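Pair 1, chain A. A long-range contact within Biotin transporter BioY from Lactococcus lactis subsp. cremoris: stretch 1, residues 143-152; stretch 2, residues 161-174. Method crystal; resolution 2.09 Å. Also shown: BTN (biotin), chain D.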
# COMPACT_ATOMS: atom_id res chain seq x y z
N VAL A 143 3.15 6.08 -5.66
CA VAL A 143 3.72 6.19 -4.31
C VAL A 143 5.14 6.79 -4.27
O VAL A 143 5.39 7.77 -3.53
CB VAL A 143 3.65 4.84 -3.57
CG1 VAL A 143 4.46 4.85 -2.27
CG2 VAL A 143 2.17 4.45 -3.34
N ASP A 144 6.04 6.25 -5.10
CA ASP A 144 7.44 6.65 -5.09
C ASP A 144 7.63 8.07 -5.66
O ASP A 144 8.44 8.84 -5.16
CB ASP A 144 8.34 5.60 -5.78
CG ASP A 144 8.33 4.21 -5.08
OD1 ASP A 144 7.63 4.05 -4.06
OD2 ASP A 144 8.98 3.25 -5.58
N PHE A 145 6.82 8.45 -6.63
CA PHE A 145 6.81 9.80 -7.16
C PHE A 145 6.34 10.85 -6.15
O PHE A 145 7.04 11.85 -5.91
CB PHE A 145 5.94 9.85 -8.42
CG PHE A 145 6.00 11.13 -9.11
CD1 PHE A 145 7.16 11.50 -9.79
CD2 PHE A 145 4.94 12.01 -9.05
CE1 PHE A 145 7.25 12.72 -10.43
CE2 PHE A 145 5.01 13.23 -9.71
CZ PHE A 145 6.17 13.59 -10.39
N VAL A 146 5.18 10.63 -5.53
CA VAL A 146 4.74 11.55 -4.46
C VAL A 146 5.76 11.61 -3.30
O VAL A 146 6.05 12.69 -2.77
CB VAL A 146 3.31 11.22 -3.92
CG1 VAL A 146 2.91 12.17 -2.79
CG2 VAL A 146 2.27 11.28 -5.06
N GLY A 147 6.25 10.45 -2.90
CA GLY A 147 7.28 10.35 -1.87
C GLY A 147 8.54 11.16 -2.20
O GLY A 147 9.06 11.87 -1.33
N ALA A 148 9.00 11.04 -3.45
CA ALA A 148 10.19 11.73 -3.94
C ALA A 148 10.00 13.25 -3.97
O ALA A 148 10.92 14.02 -3.60
CB ALA A 148 10.58 11.20 -5.34
N ILE A 149 8.81 13.70 -4.34
CA ILE A 149 8.51 15.13 -4.36
C ILE A 149 8.48 15.71 -2.96
O ILE A 149 9.07 16.77 -2.66
CB ILE A 149 7.21 15.42 -5.12
CG1 ILE A 149 7.41 15.10 -6.60
CG2 ILE A 149 6.78 16.89 -5.01
CD1 ILE A 149 6.07 15.02 -7.31
N TRP A 150 7.79 15.01 -2.07
CA TRP A 150 7.71 15.43 -0.69
C TRP A 150 9.08 15.49 -0.05
O TRP A 150 9.43 16.48 0.60
CB TRP A 150 6.84 14.48 0.08
CG TRP A 150 6.70 14.79 1.53
CD1 TRP A 150 7.62 14.58 2.55
CD2 TRP A 150 5.52 15.31 2.18
NE1 TRP A 150 7.11 14.98 3.76
CE2 TRP A 150 5.84 15.41 3.61
CE3 TRP A 150 4.24 15.67 1.75
CZ2 TRP A 150 4.92 15.86 4.54
CZ3 TRP A 150 3.32 16.13 2.71
CH2 TRP A 150 3.65 16.23 4.06
N LEU A 151 9.86 14.44 -0.25
CA LEU A 151 11.23 14.40 0.23
C LEU A 151 12.06 15.61 -0.21
O LEU A 151 12.75 16.21 0.61
CB LEU A 151 11.90 13.10 -0.22
CG LEU A 151 13.36 12.93 0.16
CD1 LEU A 151 13.57 12.88 1.68
CD2 LEU A 151 13.92 11.72 -0.59
N SER A 152 12.00 15.93 -1.49
CA SER A 152 12.69 17.08 -2.06
C SER A 152 12.36 18.35 -1.28
O SER A 152 13.25 19.10 -0.86
CB SER A 152 12.29 17.24 -3.53
OG SER A 152 12.96 18.35 -4.09
N THR A 161 17.72 14.97 -7.78
CA THR A 161 18.44 14.08 -6.87
C THR A 161 17.51 13.12 -6.14
O THR A 161 17.82 11.95 -5.97
CB THR A 161 19.23 14.93 -5.87
OG1 THR A 161 20.14 15.70 -6.63
CG2 THR A 161 19.97 14.09 -4.84
N SER A 162 16.39 13.65 -5.68
CA SER A 162 15.40 12.83 -4.99
C SER A 162 14.80 11.78 -5.94
O SER A 162 14.71 10.60 -5.59
CB SER A 162 14.29 13.72 -4.44
OG SER A 162 13.37 12.94 -3.71
N LEU A 163 14.43 12.21 -7.15
CA LEU A 163 13.82 11.30 -8.11
C LEU A 163 14.76 10.16 -8.51
O LEU A 163 14.37 8.99 -8.55
CB LEU A 163 13.36 12.07 -9.36
CG LEU A 163 12.15 12.96 -9.15
CD1 LEU A 163 12.04 13.94 -10.34
CD2 LEU A 163 10.89 12.10 -9.00
N ILE A 164 16.01 10.51 -8.79
CA ILE A 164 17.02 9.51 -9.14
C ILE A 164 17.36 8.56 -7.99
O ILE A 164 17.49 7.34 -8.20
CB ILE A 164 18.31 10.19 -9.66
CG1 ILE A 164 18.06 10.81 -11.03
CG2 ILE A 164 19.43 9.17 -9.76
CD1 ILE A 164 19.24 11.64 -11.53
N SER A 165 17.47 9.10 -6.78
CA SER A 165 17.74 8.31 -5.58
C SER A 165 16.63 7.28 -5.32
O SER A 165 16.89 6.18 -4.81
CB SER A 165 17.90 9.21 -4.35
OG SER A 165 19.01 10.07 -4.49
N ASN A 166 15.41 7.64 -5.69
CA ASN A 166 14.28 6.74 -5.53
C ASN A 166 14.29 5.51 -6.43
O ASN A 166 13.55 4.57 -6.18
CB ASN A 166 12.96 7.50 -5.65
CG ASN A 166 12.53 8.07 -4.31
OD1 ASN A 166 13.10 9.07 -3.80
ND2 ASN A 166 11.61 7.40 -3.69
N LEU A 167 15.15 5.49 -7.44
CA LEU A 167 15.35 4.31 -8.26
C LEU A 167 15.83 3.11 -7.43
O LEU A 167 15.51 1.96 -7.76
CB LEU A 167 16.33 4.61 -9.40
CG LEU A 167 15.79 5.57 -10.48
CD1 LEU A 167 16.89 5.99 -11.49
CD2 LEU A 167 14.60 4.95 -11.19
N VAL A 168 16.55 3.39 -6.35
CA VAL A 168 16.95 2.37 -5.38
C VAL A 168 15.78 1.52 -4.86
O VAL A 168 16.00 0.37 -4.50
CB VAL A 168 17.70 2.97 -4.15
CG1 VAL A 168 16.74 3.57 -3.11
CG2 VAL A 168 18.59 1.94 -3.49
N PHE A 169 14.56 2.09 -4.82
CA PHE A 169 13.38 1.38 -4.33
C PHE A 169 12.71 0.48 -5.35
O PHE A 169 11.91 -0.39 -4.97
CB PHE A 169 12.34 2.34 -3.74
CG PHE A 169 12.86 3.16 -2.61
CD1 PHE A 169 13.50 2.54 -1.53
CD2 PHE A 169 12.78 4.54 -2.64
CE1 PHE A 169 14.05 3.31 -0.50
CE2 PHE A 169 13.31 5.30 -1.62
CZ PHE A 169 13.96 4.69 -0.55
N ILE A 170 13.04 0.66 -6.63
CA ILE A 170 12.31 0.03 -7.72
C ILE A 170 12.40 -1.52 -7.74
O ILE A 170 11.39 -2.19 -7.88
CB ILE A 170 12.69 0.63 -9.10
CG1 ILE A 170 12.19 2.08 -9.21
CG2 ILE A 170 12.16 -0.25 -10.27
CD1 ILE A 170 10.68 2.27 -9.13
N PRO A 171 13.61 -2.08 -7.60
CA PRO A 171 13.73 -3.54 -7.63
C PRO A 171 12.92 -4.25 -6.53
O PRO A 171 12.20 -5.24 -6.82
CB PRO A 171 15.23 -3.80 -7.43
CG PRO A 171 15.91 -2.50 -7.63
CD PRO A 171 14.92 -1.39 -7.49
N GLY A 172 13.04 -3.74 -5.31
CA GLY A 172 12.29 -4.25 -4.17
C GLY A 172 10.79 -4.00 -4.34
O GLY A 172 9.97 -4.87 -4.05
N ASP A 173 10.42 -2.83 -4.86
CA ASP A 173 9.00 -2.51 -5.07
C ASP A 173 8.35 -3.37 -6.18
O ASP A 173 7.17 -3.76 -6.04
CB ASP A 173 8.76 -1.02 -5.30
CG ASP A 173 8.98 -0.18 -4.03
OD1 ASP A 173 9.15 -0.77 -2.93
OD2 ASP A 173 9.02 1.08 -4.11
N CYS A 174 9.12 -3.71 -7.22
CA CYS A 174 8.64 -4.60 -8.28
C CYS A 174 8.43 -6.02 -7.78
O CYS A 174 7.40 -6.65 -8.13
CB CYS A 174 9.59 -4.62 -9.49
SG CYS A 174 9.41 -3.13 -10.49
C11 BTN D . 7.79 5.16 7.15
O11 BTN D . 7.62 4.11 7.82
O12 BTN D . 8.15 6.20 7.71
C10 BTN D . 7.55 5.18 5.63
C9 BTN D . 8.73 4.65 4.82
C8 BTN D . 8.45 4.76 3.30
C7 BTN D . 9.47 3.97 2.48
C2 BTN D . 9.21 4.03 0.99
S1 BTN D . 7.69 3.15 0.57
C6 BTN D . 8.17 3.06 -1.14
C5 BTN D . 9.71 2.89 -1.19
N1 BTN D . 10.07 1.50 -1.19
C3 BTN D . 10.73 1.13 -0.09
O3 BTN D . 11.15 0.00 0.14
N2 BTN D . 10.85 2.21 0.70
C4 BTN D . 10.30 3.41 0.13

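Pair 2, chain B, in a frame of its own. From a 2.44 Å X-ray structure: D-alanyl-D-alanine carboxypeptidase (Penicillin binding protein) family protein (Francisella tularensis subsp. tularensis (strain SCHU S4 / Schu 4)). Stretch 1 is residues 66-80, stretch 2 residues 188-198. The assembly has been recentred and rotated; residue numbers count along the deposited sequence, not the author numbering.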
# COMPACT_ATOMS: atom_id res chain seq x y z
N THR B 66 3.29 10.57 -8.11
CA THR B 66 4.73 10.73 -8.25
C THR B 66 5.39 11.02 -6.90
O THR B 66 6.47 10.50 -6.61
CB THR B 66 5.04 11.85 -9.24
OG1 THR B 66 4.41 11.59 -10.51
CG2 THR B 66 6.53 12.01 -9.44
N LYS B 67 4.73 11.84 -6.07
CA LYS B 67 5.30 12.23 -4.78
C LYS B 67 5.53 11.04 -3.87
O LYS B 67 6.32 11.15 -2.92
CB LYS B 67 4.39 13.24 -4.09
CG LYS B 67 4.32 14.61 -4.76
CD LYS B 67 3.57 15.60 -3.88
CE LYS B 67 3.58 17.00 -4.47
NZ LYS B 67 2.79 17.11 -5.74
N ILE B 68 4.87 9.91 -4.11
CA ILE B 68 5.13 8.73 -3.30
C ILE B 68 6.54 8.22 -3.53
O ILE B 68 7.25 7.84 -2.59
CB ILE B 68 4.09 7.63 -3.58
CG1 ILE B 68 2.68 8.13 -3.25
CG2 ILE B 68 4.41 6.37 -2.79
CD1 ILE B 68 1.60 7.15 -3.62
N MET B 69 6.98 8.20 -4.79
CA MET B 69 8.34 7.78 -5.09
C MET B 69 9.35 8.76 -4.50
O MET B 69 10.38 8.34 -3.95
CB MET B 69 8.55 7.65 -6.60
CG MET B 69 10.00 7.37 -6.98
SD MET B 69 10.60 5.83 -6.25
CE MET B 69 9.94 4.63 -7.40
N THR B 70 9.08 10.06 -4.61
CA THR B 70 9.97 11.04 -4.01
C THR B 70 10.06 10.82 -2.50
O THR B 70 11.16 10.79 -1.93
CB THR B 70 9.50 12.46 -4.32
OG1 THR B 70 9.45 12.64 -5.75
CG2 THR B 70 10.45 13.49 -3.73
N SER B 71 8.92 10.64 -1.85
CA SER B 71 8.91 10.34 -0.42
C SER B 71 9.58 9.00 -0.14
O SER B 71 10.24 8.83 0.89
CB SER B 71 7.48 10.34 0.11
OG SER B 71 7.46 10.00 1.48
N TYR B 72 9.41 8.03 -1.04
CA TYR B 72 10.07 6.73 -0.89
C TYR B 72 11.58 6.89 -0.81
O TYR B 72 12.24 6.30 0.05
CB TYR B 72 9.68 5.82 -2.05
CG TYR B 72 10.20 4.40 -1.97
CD1 TYR B 72 9.40 3.38 -1.48
CD2 TYR B 72 11.48 4.08 -2.41
CE1 TYR B 72 9.86 2.08 -1.41
CE2 TYR B 72 11.96 2.79 -2.35
CZ TYR B 72 11.14 1.79 -1.85
OH TYR B 72 11.61 0.50 -1.78
N ILE B 73 12.15 7.68 -1.72
CA ILE B 73 13.60 7.87 -1.73
C ILE B 73 14.06 8.64 -0.50
O ILE B 73 15.14 8.37 0.04
CB ILE B 73 14.01 8.57 -3.04
CG1 ILE B 73 13.84 7.60 -4.22
CG2 ILE B 73 15.42 9.09 -2.95
CD1 ILE B 73 13.99 8.24 -5.57
N VAL B 74 13.25 9.59 -0.03
CA VAL B 74 13.60 10.34 1.18
C VAL B 74 13.70 9.40 2.38
O VAL B 74 14.65 9.48 3.17
CB VAL B 74 12.58 11.46 1.43
CG1 VAL B 74 12.85 12.13 2.78
CG2 VAL B 74 12.62 12.48 0.30
N ALA B 75 12.73 8.50 2.53
CA ALA B 75 12.77 7.55 3.63
C ALA B 75 14.00 6.65 3.54
O ALA B 75 14.63 6.34 4.56
CB ALA B 75 11.50 6.70 3.65
N SER B 76 14.35 6.23 2.32
CA SER B 76 15.50 5.35 2.13
C SER B 76 16.80 6.02 2.55
O SER B 76 17.66 5.39 3.18
CB SER B 76 15.57 4.91 0.66
OG SER B 76 16.88 4.48 0.33
N GLU B 77 16.96 7.30 2.23
CA GLU B 77 18.17 8.01 2.63
C GLU B 77 18.24 8.20 4.14
O GLU B 77 19.33 8.19 4.72
CB GLU B 77 18.27 9.34 1.89
CG GLU B 77 18.55 9.19 0.41
CD GLU B 77 19.81 8.38 0.15
OE1 GLU B 77 20.90 8.81 0.56
OE2 GLU B 77 19.70 7.30 -0.47
N ILE B 78 17.09 8.39 4.79
CA ILE B 78 17.07 8.47 6.24
C ILE B 78 17.47 7.13 6.85
O ILE B 78 18.34 7.07 7.73
CB ILE B 78 15.69 8.93 6.75
CG1 ILE B 78 15.37 10.33 6.25
CG2 ILE B 78 15.64 8.87 8.27
CD1 ILE B 78 13.96 10.78 6.56
N LYS B 79 16.85 6.05 6.38
CA LYS B 79 17.20 4.72 6.88
C LYS B 79 18.67 4.40 6.66
O LYS B 79 19.29 3.70 7.47
CB LYS B 79 16.31 3.66 6.22
CG LYS B 79 16.73 2.23 6.50
CD LYS B 79 15.72 1.22 5.99
CE LYS B 79 14.93 0.61 7.14
NZ LYS B 79 14.12 -0.57 6.72
N ALA B 80 19.25 4.91 5.57
CA ALA B 80 20.64 4.63 5.24
C ALA B 80 21.63 5.55 5.95
O ALA B 80 22.84 5.37 5.78
CB ALA B 80 20.85 4.72 3.73
N TYR B 188 6.56 -1.77 3.91
CA TYR B 188 7.45 -2.79 4.46
C TYR B 188 8.79 -2.19 4.89
O TYR B 188 9.25 -2.44 6.01
CB TYR B 188 7.65 -3.90 3.43
CG TYR B 188 8.64 -4.95 3.85
CD1 TYR B 188 8.29 -5.93 4.77
CD2 TYR B 188 9.92 -4.97 3.33
CE1 TYR B 188 9.20 -6.90 5.16
CE2 TYR B 188 10.84 -5.93 3.71
CZ TYR B 188 10.47 -6.89 4.63
OH TYR B 188 11.38 -7.85 5.01
N ASN B 189 9.41 -1.39 4.02
CA ASN B 189 10.76 -0.92 4.29
C ASN B 189 10.78 0.30 5.21
O ASN B 189 11.76 0.49 5.93
CB ASN B 189 11.47 -0.60 2.97
CG ASN B 189 11.78 -1.84 2.16
OD1 ASN B 189 11.15 -2.11 1.14
ND2 ASN B 189 12.76 -2.61 2.62
N PHE B 190 9.73 1.12 5.21
CA PHE B 190 9.74 2.39 5.92
C PHE B 190 8.46 2.57 6.73
O PHE B 190 7.64 3.44 6.44
CB PHE B 190 9.92 3.55 4.93
CG PHE B 190 11.00 3.30 3.92
CD1 PHE B 190 12.31 3.09 4.32
CD2 PHE B 190 10.71 3.28 2.56
CE1 PHE B 190 13.31 2.86 3.40
CE2 PHE B 190 11.71 3.05 1.63
CZ PHE B 190 13.01 2.84 2.05
N PRO B 191 8.27 1.76 7.78
CA PRO B 191 7.04 1.88 8.58
C PRO B 191 6.93 3.19 9.34
O PRO B 191 5.80 3.68 9.51
CB PRO B 191 7.12 0.68 9.53
CG PRO B 191 8.57 0.36 9.61
CD PRO B 191 9.15 0.68 8.27
N GLU B 192 8.03 3.78 9.79
CA GLU B 192 7.95 5.05 10.50
C GLU B 192 7.57 6.19 9.56
O GLU B 192 6.65 6.97 9.86
CB GLU B 192 9.27 5.36 11.21
CG GLU B 192 9.41 6.83 11.58
CD GLU B 192 9.77 7.05 13.04
OE1 GLU B 192 10.55 6.24 13.59
OE2 GLU B 192 9.27 8.03 13.63
N ALA B 193 8.26 6.30 8.43
CA ALA B 193 7.92 7.34 7.46
C ALA B 193 6.50 7.18 6.95
O ALA B 193 5.84 8.17 6.65
CB ALA B 193 8.91 7.32 6.29
N TYR B 194 6.02 5.94 6.84
CA TYR B 194 4.67 5.73 6.35
C TYR B 194 3.61 6.25 7.32
O TYR B 194 2.50 6.57 6.88
CB TYR B 194 4.42 4.25 6.07
CG TYR B 194 3.00 3.98 5.68
CD1 TYR B 194 2.48 4.48 4.49
CD2 TYR B 194 2.15 3.24 6.50
CE1 TYR B 194 1.16 4.26 4.12
CE2 TYR B 194 0.83 3.00 6.14
CZ TYR B 194 0.35 3.51 4.95
OH TYR B 194 -0.96 3.28 4.59
N LYS B 195 3.93 6.35 8.61
CA LYS B 195 2.97 6.89 9.57
C LYS B 195 2.57 8.33 9.26
O LYS B 195 1.50 8.77 9.70
CB LYS B 195 3.53 6.81 10.99
CG LYS B 195 3.75 5.40 11.51
CD LYS B 195 4.29 5.42 12.94
CE LYS B 195 4.77 4.04 13.37
NZ LYS B 195 6.09 4.12 14.05
N VAL B 196 3.40 9.06 8.51
CA VAL B 196 3.09 10.46 8.20
C VAL B 196 1.83 10.57 7.36
O VAL B 196 1.10 11.56 7.45
CB VAL B 196 4.29 11.12 7.50
CG1 VAL B 196 4.01 12.60 7.23
CG2 VAL B 196 5.55 10.97 8.33
N TYR B 197 1.54 9.56 6.54
CA TYR B 197 0.38 9.63 5.66
C TYR B 197 -0.94 9.61 6.42
O TYR B 197 -1.98 9.96 5.84
CB TYR B 197 0.42 8.49 4.65
CG TYR B 197 1.48 8.68 3.58
CD1 TYR B 197 1.31 9.62 2.58
CD2 TYR B 197 2.64 7.93 3.59
CE1 TYR B 197 2.26 9.81 1.60
CE2 TYR B 197 3.61 8.11 2.61
CZ TYR B 197 3.41 9.05 1.62
OH TYR B 197 4.36 9.24 0.65
N ASP B 198 -0.93 9.24 7.70
CA ASP B 198 -2.14 9.25 8.51
C ASP B 198 -2.40 10.60 9.17
O ASP B 198 -3.42 10.75 9.85
CB ASP B 198 -2.06 8.15 9.58
CG ASP B 198 -3.41 7.83 10.19
OD1 ASP B 198 -4.39 7.65 9.44
OD2 ASP B 198 -3.50 7.75 11.44
O HOH W 1 4.14 11.35 -0.82

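Pair 1 and pair 2 set a regular helix against a second segment that is largely helical but interrupted: in pair 1, 166-169 lack the regular bonds between two helices; in pair 2, Phe190(B) leaves helical phi/psi after a helix, and a weakly bonded helix follows. In all, 14 central residues superpose with an RMSD of 0.8 Å over N, CA and C. In pair 1 the helix 143-152 and the helix 161-165 run at 142° between their N-to-C directions, with axes 8.6 Å apart at closest approach. The buried areas are similar, 433 Å² in pair 1 and 450 Å² in pair 2.

The matched alanines, Ala148(A) and Ala75(B), sit where the backbones are nearest: Ala148(A) CA is 5.4 Å from Ser162(A) CA, and Ala75(B) CA is 6.2 Å from Ala193(B) CA. Both point toward the partner. Ala148(A) CB lies 3.8 Å from Leu163(A) CD2, while Ala75(B) CB lies 3.4 Å from Phe190(B) CG, over the face of the ring, 3.7 Å from its centroid. Leu163(A) and Phe190(B) are themselves matched. The leucine starts sideways and brings its end nearer; the phenylalanine points toward the helix and is covered over 118 Å², about twice the leucine's 57 Å².

About one helical turn before the alanines, Phe145(A) matches Tyr72(B), and both are in chi1 t. Phe145(A) CD1 meets Leu163(A) CD2 at 3.9 Å. In pair 2 the edge of Phe190(B) addresses the face of Tyr72(B), with planes at 80° and centroids 5.1 Å apart. The aromatic-aliphatic couple thus becomes an aromatic pair. Three residues after Leu163(A) and Phe190(B), Asn166(A) matches Ala193(B), placing a longer polar side chain where pair 2 has only a methyl, whose CB packs 3.7 Å from Ala75(B) CB.

Polar anchoring differs more. In pair 1, Ser162(A) OG donates to Ala148(A) O at 2.7 Å, so a short side chain reaches a helix carbonyl that already accepts from Ser152(A) N. In pair 2, Lys79(B), matched to Ser152(A), crosses the gap in the other direction: its NZ donates to Asn189(B) O at 2.7 Å, and its CD lies 3.9 Å from Phe190(B) CE1, at the ring edge.

At the far end, Asp144(A) matches Ser71(B). Asp144(A) OD2 comes 2.6 Å from Asp173(A) OD2, so one acid group probably carries a proton; Asp173(A) OD1 accepts from biotin N1 at 3.0 Å, fitting a biotin transporter. Ser71(B) OG lies 3.3 Å from Tyr197(B) OH, at best a weak bond, and the O of water 1 lies 2.6 Å from Tyr197(B) OH and 3.0 Å from Lys67(B) O, the latter a weak bond.

In these two contacts the alanine is kept while the residue packed on it changes from Leu163(A) to Phe190(B).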